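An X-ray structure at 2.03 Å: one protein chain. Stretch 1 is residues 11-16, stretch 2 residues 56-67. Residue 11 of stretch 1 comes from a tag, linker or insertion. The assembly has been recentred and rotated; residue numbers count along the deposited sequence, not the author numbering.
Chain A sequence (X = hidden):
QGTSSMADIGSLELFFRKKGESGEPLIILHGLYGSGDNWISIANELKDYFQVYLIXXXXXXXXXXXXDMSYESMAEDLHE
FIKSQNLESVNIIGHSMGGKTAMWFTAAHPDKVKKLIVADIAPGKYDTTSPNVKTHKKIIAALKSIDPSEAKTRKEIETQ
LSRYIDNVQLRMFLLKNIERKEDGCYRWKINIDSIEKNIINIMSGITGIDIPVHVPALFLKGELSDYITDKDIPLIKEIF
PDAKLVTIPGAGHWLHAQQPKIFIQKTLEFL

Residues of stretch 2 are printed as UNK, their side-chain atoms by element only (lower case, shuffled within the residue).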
# COMPACT_ATOMS: atom_id res chain seq x y z
N SER A 11 -3.30 18.20 -3.30
CA SER A 11 -3.83 17.11 -4.16
C SER A 11 -2.97 17.03 -5.41
O SER A 11 -2.79 18.02 -6.12
CB SER A 11 -5.28 17.31 -4.51
OG SER A 11 -6.06 17.52 -3.35
N LEU A 12 -2.42 15.84 -5.63
CA LEU A 12 -1.64 15.51 -6.80
C LEU A 12 -2.52 14.68 -7.72
O LEU A 12 -3.44 14.01 -7.25
CB LEU A 12 -0.42 14.69 -6.35
CG LEU A 12 0.53 15.38 -5.37
CD1 LEU A 12 1.65 14.44 -4.97
CD2 LEU A 12 1.13 16.63 -6.00
N GLU A 13 -2.21 14.72 -9.03
CA GLU A 13 -2.77 13.81 -10.02
C GLU A 13 -1.99 12.51 -9.99
O GLU A 13 -0.79 12.49 -10.25
CB GLU A 13 -2.78 14.46 -11.40
CG GLU A 13 -3.77 15.60 -11.51
CD GLU A 13 -3.97 16.16 -12.91
OE1 GLU A 13 -3.50 15.51 -13.88
OE2 GLU A 13 -4.59 17.23 -13.03
N LEU A 14 -2.66 11.41 -9.60
CA LEU A 14 -1.96 10.15 -9.46
C LEU A 14 -1.90 9.47 -10.83
O LEU A 14 -2.83 9.57 -11.63
CB LEU A 14 -2.65 9.28 -8.41
CG LEU A 14 -2.62 9.76 -6.96
CD1 LEU A 14 -3.23 8.73 -6.02
CD2 LEU A 14 -1.22 10.15 -6.51
N PHE A 15 -0.74 8.89 -11.11
CA PHE A 15 -0.60 7.95 -12.22
C PHE A 15 -1.36 6.66 -11.91
O PHE A 15 -1.36 6.19 -10.76
CB PHE A 15 0.86 7.59 -12.45
CG PHE A 15 1.03 6.52 -13.49
CD1 PHE A 15 0.85 6.79 -14.83
CD2 PHE A 15 1.37 5.24 -13.13
CE1 PHE A 15 1.00 5.79 -15.79
CE2 PHE A 15 1.49 4.23 -14.07
CZ PHE A 15 1.32 4.51 -15.40
N PHE A 16 -2.01 6.11 -12.95
CA PHE A 16 -2.75 4.85 -12.88
C PHE A 16 -2.68 4.13 -14.22
O PHE A 16 -2.36 4.72 -15.27
CB PHE A 16 -4.25 5.08 -12.59
CG PHE A 16 -5.02 5.72 -13.71
CD1 PHE A 16 -4.99 7.10 -13.89
CD2 PHE A 16 -5.76 4.95 -14.59
CE1 PHE A 16 -5.71 7.70 -14.91
CE2 PHE A 16 -6.48 5.55 -15.62
CZ PHE A 16 -6.45 6.92 -15.78
N UNK A 56 -0.54 4.51 -8.53
CA UNK A 56 0.74 4.81 -7.89
C UNK A 56 0.44 5.95 -6.92
O UNK A 56 -0.16 6.94 -7.31
c UNK A 56 2.38 4.10 -9.78
c UNK A 56 1.82 5.21 -8.90
o UNK A 56 2.06 2.94 -9.55
o UNK A 56 3.18 4.39 -10.66
N UNK A 57 0.70 5.77 -5.62
CA UNK A 57 0.41 6.84 -4.68
C UNK A 57 1.51 7.90 -4.71
O UNK A 57 2.59 7.64 -5.25
c UNK A 57 0.19 6.25 -3.29
n UNK A 57 -0.60 3.72 -1.65
o UNK A 57 -1.86 5.46 -0.98
c UNK A 57 -1.24 4.85 -1.86
c UNK A 57 -1.08 5.41 -3.23
N UNK A 58 1.23 9.09 -4.11
CA UNK A 58 2.22 10.17 -4.07
C UNK A 58 3.58 9.64 -3.59
O UNK A 58 3.64 8.76 -2.73
n UNK A 58 0.96 15.21 -0.81
c UNK A 58 0.10 14.44 -1.44
c UNK A 58 1.51 12.47 -1.02
n UNK A 58 0.34 13.14 -1.54
c UNK A 58 1.69 11.35 -3.25
n UNK A 58 -1.00 14.96 -1.97
c UNK A 58 1.66 11.14 -1.74
N UNK A 59 4.65 10.12 -4.25
CA UNK A 59 6.05 9.83 -3.97
C UNK A 59 6.47 8.43 -4.44
O UNK A 59 7.58 7.98 -4.13
c UNK A 59 6.42 11.58 -2.16
n UNK A 59 6.06 11.87 -0.92
c UNK A 59 6.45 10.11 -2.52
o UNK A 59 6.70 12.46 -3.00
N UNK A 60 5.60 7.77 -5.22
CA UNK A 60 5.80 6.38 -5.59
C UNK A 60 5.60 6.21 -7.10
O UNK A 60 4.78 6.89 -7.71
c UNK A 60 4.88 5.43 -4.80
c UNK A 60 5.33 5.73 -1.22
c UNK A 60 5.25 5.25 -3.37
n UNK A 60 6.02 4.59 -1.43
c UNK A 60 5.94 4.27 -2.75
n UNK A 60 4.86 6.15 -2.39
N UNK A 61 6.35 5.24 -7.64
CA UNK A 61 6.23 4.81 -9.02
C UNK A 61 6.40 6.00 -9.97
O UNK A 61 7.40 6.71 -9.90
N UNK A 62 5.38 6.25 -10.79
CA UNK A 62 5.40 7.37 -11.72
C UNK A 62 4.56 8.53 -11.22
O UNK A 62 4.28 9.44 -11.98
c UNK A 62 5.10 5.61 -15.13
n UNK A 62 7.16 3.01 -16.65
c UNK A 62 6.22 3.57 -15.91
n UNK A 62 5.38 2.81 -15.23
c UNK A 62 5.52 5.74 -13.69
c UNK A 62 4.83 6.94 -13.08
n UNK A 62 6.10 4.89 -15.88
N UNK A 63 4.10 8.49 -9.96
CA UNK A 63 3.26 9.58 -9.48
C UNK A 63 4.10 10.80 -9.04
O UNK A 63 5.32 10.69 -8.86
c UNK A 63 2.30 9.09 -8.42
o UNK A 63 1.03 8.77 -9.00
N UNK A 64 3.51 12.01 -8.92
CA UNK A 64 4.26 13.22 -8.56
C UNK A 64 4.76 13.17 -7.12
O UNK A 64 4.18 12.48 -6.28
c UNK A 64 2.05 13.82 -9.41
c UNK A 64 3.23 14.36 -8.65
c UNK A 64 2.09 12.32 -9.21
N UNK A 65 5.85 13.90 -6.86
CA UNK A 65 6.50 14.01 -5.57
C UNK A 65 5.92 15.19 -4.81
O UNK A 65 5.37 16.10 -5.43
n UNK A 65 9.93 12.49 -5.84
c UNK A 65 8.14 11.73 -6.83
n UNK A 65 9.15 10.81 -6.93
c UNK A 65 10.23 11.30 -6.31
c UNK A 65 8.63 12.80 -6.16
c UNK A 65 8.01 14.10 -5.77
N UNK A 66 5.95 15.08 -3.47
CA UNK A 66 5.55 16.10 -2.52
C UNK A 66 6.21 15.80 -1.17
O UNK A 66 6.78 14.73 -0.99
c UNK A 66 4.04 16.20 -2.42
N UNK A 67 6.21 16.79 -0.26
CA UNK A 67 6.91 16.69 1.02
C UNK A 67 5.99 16.06 2.06
O UNK A 67 6.44 15.20 2.81
o UNK A 67 9.46 18.08 0.37
c UNK A 67 8.40 18.71 0.61
c UNK A 67 7.37 18.06 1.52
o UNK A 67 8.12 19.82 0.12

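Position 56 has two side-chain carbons, the second carrying two oxygens. One oxygen lies 3.2 Å from Phe15 CD2, near the plane of the ring. A short carboxylate is Asp56. Its backbone N donates to Phe15 O at 2.9 Å, almost straight.

Position 57 has three carbons, the third carrying one oxygen and one nitrogen. CB points away from stretch 1. This amide is Gln57.

Position 58 has three carbons, a nitrogen, then a carbon with two more nitrogens. That guanidinium identifies Arg58. Its CB is 3.5 Å from Leu12 CD1, and Leu12 CG lies over one face of the guanidinium.

Position 59 has two carbons, the second with one oxygen and one nitrogen, and makes no contact with stretch 1. It is Asn59.

Position 60 has one carbon and a five-membered ring of three carbons and two nitrogens. It is out of reach of stretch 1. It is His60, and ND1 donates to Arg58 O at 2.9 Å. A type II turn runs from Gln57 to His60.

Position 61 has no side-chain atoms, so it is Gly61. Its phi of 55° favours glycine, and an ideal CB would clash with Asp56 OD2 at 2.2 Å.

Position 62 repeats the pattern of three carbons, nitrogen, and a carbon with two nitrogens. CB lies over one face of the Phe15 ring, 3.8 Å from Phe15 CG. This is Arg62. Its N donates to Asp56 OD2 at 2.9 Å.

Position 63 has one carbon and one oxygen. The oxygen is 2.8 Å from Phe15 N. This is Ser63. OG accepts from Phe15 N and donates to Asp56 O, also at 2.8 Å. A type II' turn from His60 ends here.

Position 64 has three carbons closing a ring onto the backbone N: Pro64. CD is 3.1 Å from Glu13 O, and CB is 4.0 Å from Leu12 CD1.

Position 65 has one carbon and a five-membered ring with two nitrogens. It is His65; CB points away.

Position 66 has a single carbon, 3.9 Å from Leu12 CD1. It is Ala66. Its N donates to Asn59 OD1 at 2.8 Å.

Position 67 has two carbons, the second with two oxygens, out of reach of stretch 1. It is Asp67.

The contact works through two hydrogen bonds at Phe15, one to each of Asp56 and Ser63. Arg62 CD packs over the Phe15 ring face, 4.0 Å from its centroid. Leu12 packs against Arg58, Pro64 and Ala66.

Stretch 2 56-67: DQRNHGRSPHAD
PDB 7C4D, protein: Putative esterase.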